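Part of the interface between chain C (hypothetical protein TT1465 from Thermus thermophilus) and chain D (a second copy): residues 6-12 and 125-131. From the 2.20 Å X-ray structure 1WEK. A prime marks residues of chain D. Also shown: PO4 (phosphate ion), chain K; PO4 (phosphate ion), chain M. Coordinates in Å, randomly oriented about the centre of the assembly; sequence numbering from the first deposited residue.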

# COMPACT_ATOMS: atom_id res chain seq x y z
N LEU C 6 13.76 -1.19 -18.36
CA LEU C 6 12.88 -1.47 -17.22
C LEU C 6 12.98 -0.54 -16.01
O LEU C 6 11.99 0.09 -15.63
CB LEU C 6 13.06 -2.93 -16.77
CG LEU C 6 12.11 -3.54 -15.72
CD1 LEU C 6 12.53 -3.11 -14.31
CD2 LEU C 6 10.67 -3.12 -16.02
N ILE C 7 14.16 -0.44 -15.40
CA ILE C 7 14.33 0.39 -14.22
C ILE C 7 13.89 1.84 -14.43
O ILE C 7 13.24 2.42 -13.57
CB ILE C 7 15.79 0.31 -13.72
CG1 ILE C 7 16.05 -1.09 -13.14
CG2 ILE C 7 16.07 1.39 -12.67
CD1 ILE C 7 17.48 -1.33 -12.71
N ASP C 8 14.23 2.41 -15.58
CA ASP C 8 13.85 3.79 -15.87
C ASP C 8 12.34 4.00 -16.03
O ASP C 8 11.89 5.12 -16.22
CB ASP C 8 14.57 4.30 -17.13
CG ASP C 8 16.08 4.29 -16.98
OD1 ASP C 8 16.73 3.37 -17.52
OD2 ASP C 8 16.61 5.21 -16.32
N GLN C 9 11.57 2.93 -15.96
CA GLN C 9 10.12 3.04 -16.07
C GLN C 9 9.54 3.15 -14.67
O GLN C 9 8.33 3.13 -14.49
CB GLN C 9 9.52 1.81 -16.75
CG GLN C 9 9.95 1.61 -18.18
CD GLN C 9 9.39 0.32 -18.74
OE1 GLN C 9 9.77 -0.11 -19.84
NE2 GLN C 9 8.49 -0.31 -17.98
N LEU C 10 10.41 3.25 -13.67
CA LEU C 10 9.96 3.37 -12.30
C LEU C 10 9.93 4.85 -11.94
O LEU C 10 10.97 5.51 -11.83
CB LEU C 10 10.90 2.58 -11.37
CG LEU C 10 10.49 1.12 -11.10
CD1 LEU C 10 9.98 0.48 -12.37
CD2 LEU C 10 11.66 0.33 -10.54
N HIS C 11 8.72 5.36 -11.80
CA HIS C 11 8.50 6.77 -11.49
C HIS C 11 7.98 6.90 -10.05
O HIS C 11 7.16 6.10 -9.60
CB HIS C 11 7.49 7.35 -12.48
CG HIS C 11 7.90 7.16 -13.91
ND1 HIS C 11 8.99 7.78 -14.47
CD2 HIS C 11 7.38 6.37 -14.89
CE1 HIS C 11 9.14 7.39 -15.72
NE2 HIS C 11 8.17 6.53 -16.00
N HIS C 12 8.46 7.90 -9.33
CA HIS C 12 8.04 8.04 -7.95
C HIS C 12 6.53 8.29 -7.83
O HIS C 12 5.92 7.90 -6.84
CB HIS C 12 8.86 9.14 -7.23
CG HIS C 12 8.37 10.54 -7.45
ND1 HIS C 12 8.75 11.30 -8.53
CD2 HIS C 12 7.55 11.32 -6.71
CE1 HIS C 12 8.19 12.50 -8.45
NE2 HIS C 12 7.46 12.53 -7.34
N LYS D 125 19.86 -1.82 -4.69
CA LYS D 125 20.46 -1.97 -6.02
C LYS D 125 19.73 -1.11 -7.04
O LYS D 125 20.36 -0.48 -7.90
CB LYS D 125 20.43 -3.43 -6.47
CG LYS D 125 21.20 -4.43 -5.60
CD LYS D 125 22.67 -4.46 -5.95
CE LYS D 125 23.40 -5.60 -5.23
NZ LYS D 125 22.98 -6.94 -5.71
N VAL D 126 18.40 -1.10 -6.99
CA VAL D 126 17.64 -0.29 -7.93
C VAL D 126 17.95 1.20 -7.68
O VAL D 126 18.28 1.93 -8.61
CB VAL D 126 16.09 -0.55 -7.78
CG1 VAL D 126 15.29 0.47 -8.58
CG2 VAL D 126 15.76 -1.96 -8.25
N LEU D 127 17.89 1.63 -6.43
CA LEU D 127 18.15 3.03 -6.10
C LEU D 127 19.56 3.49 -6.45
O LEU D 127 19.79 4.68 -6.67
CB LEU D 127 17.87 3.29 -4.62
CG LEU D 127 16.41 3.03 -4.20
CD1 LEU D 127 16.27 3.25 -2.71
CD2 LEU D 127 15.46 3.97 -4.97
N PHE D 128 20.50 2.56 -6.53
CA PHE D 128 21.88 2.89 -6.87
C PHE D 128 22.02 3.36 -8.32
O PHE D 128 22.82 4.24 -8.62
CB PHE D 128 22.79 1.66 -6.66
CG PHE D 128 23.61 1.70 -5.40
CD1 PHE D 128 23.67 0.59 -4.57
CD2 PHE D 128 24.34 2.84 -5.06
CE1 PHE D 128 24.47 0.60 -3.42
CE2 PHE D 128 25.14 2.86 -3.92
CZ PHE D 128 25.21 1.75 -3.10
N VAL D 129 21.23 2.79 -9.22
CA VAL D 129 21.32 3.15 -10.64
C VAL D 129 20.17 3.94 -11.28
O VAL D 129 20.32 4.51 -12.36
CB VAL D 129 21.55 1.89 -11.48
CG1 VAL D 129 22.73 1.13 -10.93
CG2 VAL D 129 20.30 0.99 -11.46
N ARG D 130 19.02 3.98 -10.61
CA ARG D 130 17.84 4.66 -11.12
C ARG D 130 18.07 6.08 -11.61
O ARG D 130 17.44 6.51 -12.58
CB ARG D 130 16.74 4.68 -10.04
CG ARG D 130 15.48 5.42 -10.46
CD ARG D 130 14.93 4.84 -11.76
NE ARG D 130 13.74 5.53 -12.23
CZ ARG D 130 13.74 6.70 -12.87
NH1 ARG D 130 14.88 7.33 -13.13
NH2 ARG D 130 12.58 7.23 -13.26
N TYR D 131 18.95 6.81 -10.94
CA TYR D 131 19.19 8.20 -11.32
C TYR D 131 20.68 8.50 -11.50
O TYR D 131 21.09 9.66 -11.55
CB TYR D 131 18.62 9.14 -10.25
CG TYR D 131 17.21 8.83 -9.77
CD1 TYR D 131 17.00 8.17 -8.57
CD2 TYR D 131 16.09 9.22 -10.51
CE1 TYR D 131 15.71 7.91 -8.09
CE2 TYR D 131 14.80 8.96 -10.05
CZ TYR D 131 14.62 8.31 -8.83
OH TYR D 131 13.35 8.05 -8.36
P PO4 K . 10.29 10.38 -12.03
O1 PO4 K . 10.52 9.01 -12.55
O2 PO4 K . 10.09 10.32 -10.56
O3 PO4 K . 9.08 10.95 -12.67
O4 PO4 K . 11.46 11.23 -12.33
P PO4 M . 6.66 14.45 -4.20
O1 PO4 M . 6.82 13.01 -3.85
O2 PO4 M . 5.96 15.15 -3.08
O3 PO4 M . 5.86 14.57 -5.45
O4 PO4 M . 7.99 15.06 -4.41
O HOH W 1 11.30 8.35 -9.84

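The contact turns on one side chain, Arg130′, which meets the carbonyl oxygen of Leu10 with two donors at once. Both Arg130′ NE and Arg130′ NH2 donate hydrogen bonds to Leu10 O, each 2.8 Å long. The oxygen lies near the guanidinium plane at its edge, where the N-H groups point, so a single acceptor can serve two donors, although the angles of 140° and 142° show that neither bond is straight. Arginine suits the place because its long chain, with chi1 t, chi2 p and chi3 t, carries the charged end to the partner even though its CA-to-CB bond points sideways.

Asp8 adds a more diffuse attraction. Its OD2 lies 4.2 Å from Arg130′ NH1 but well out of the guanidinium plane, so the charges favour each other without a salt bridge; both carboxylate oxygens are hydrogen-bonded elsewhere in the structure.

A phosphate ion (chain K), probably from the crystallisation liquor, extends the polar cluster. His11 ND1 donates to its O1 (2.7 Å), and Arg130′ NH2 also comes within 2.8 Å of that O1. His12 ND1 donates to the phosphate O2 at 2.6 Å. Water 1 lies 2.5 Å from Tyr131′ OH and 2.4 Å from the phosphate O2, to which it donates, linking the tyrosine to the ion.

Beyond this cluster the contact is apolar. Ile7, pointing toward chain D, packs its CD1 against Val129′ CG2 (3.9 Å) and its CG2 against the aliphatic CD of Arg130′ (3.7 Å). Val126′ CG1 lies 4.1 Å from Leu10 CD2 and 4.3 Å from Ile7 CG2. These branched hydrocarbon side chains suit a buried setting because they fill space without leaving polar groups unpaired. The two stretches together bury 365 Å², with Arg130′ and Ile7 contributing most.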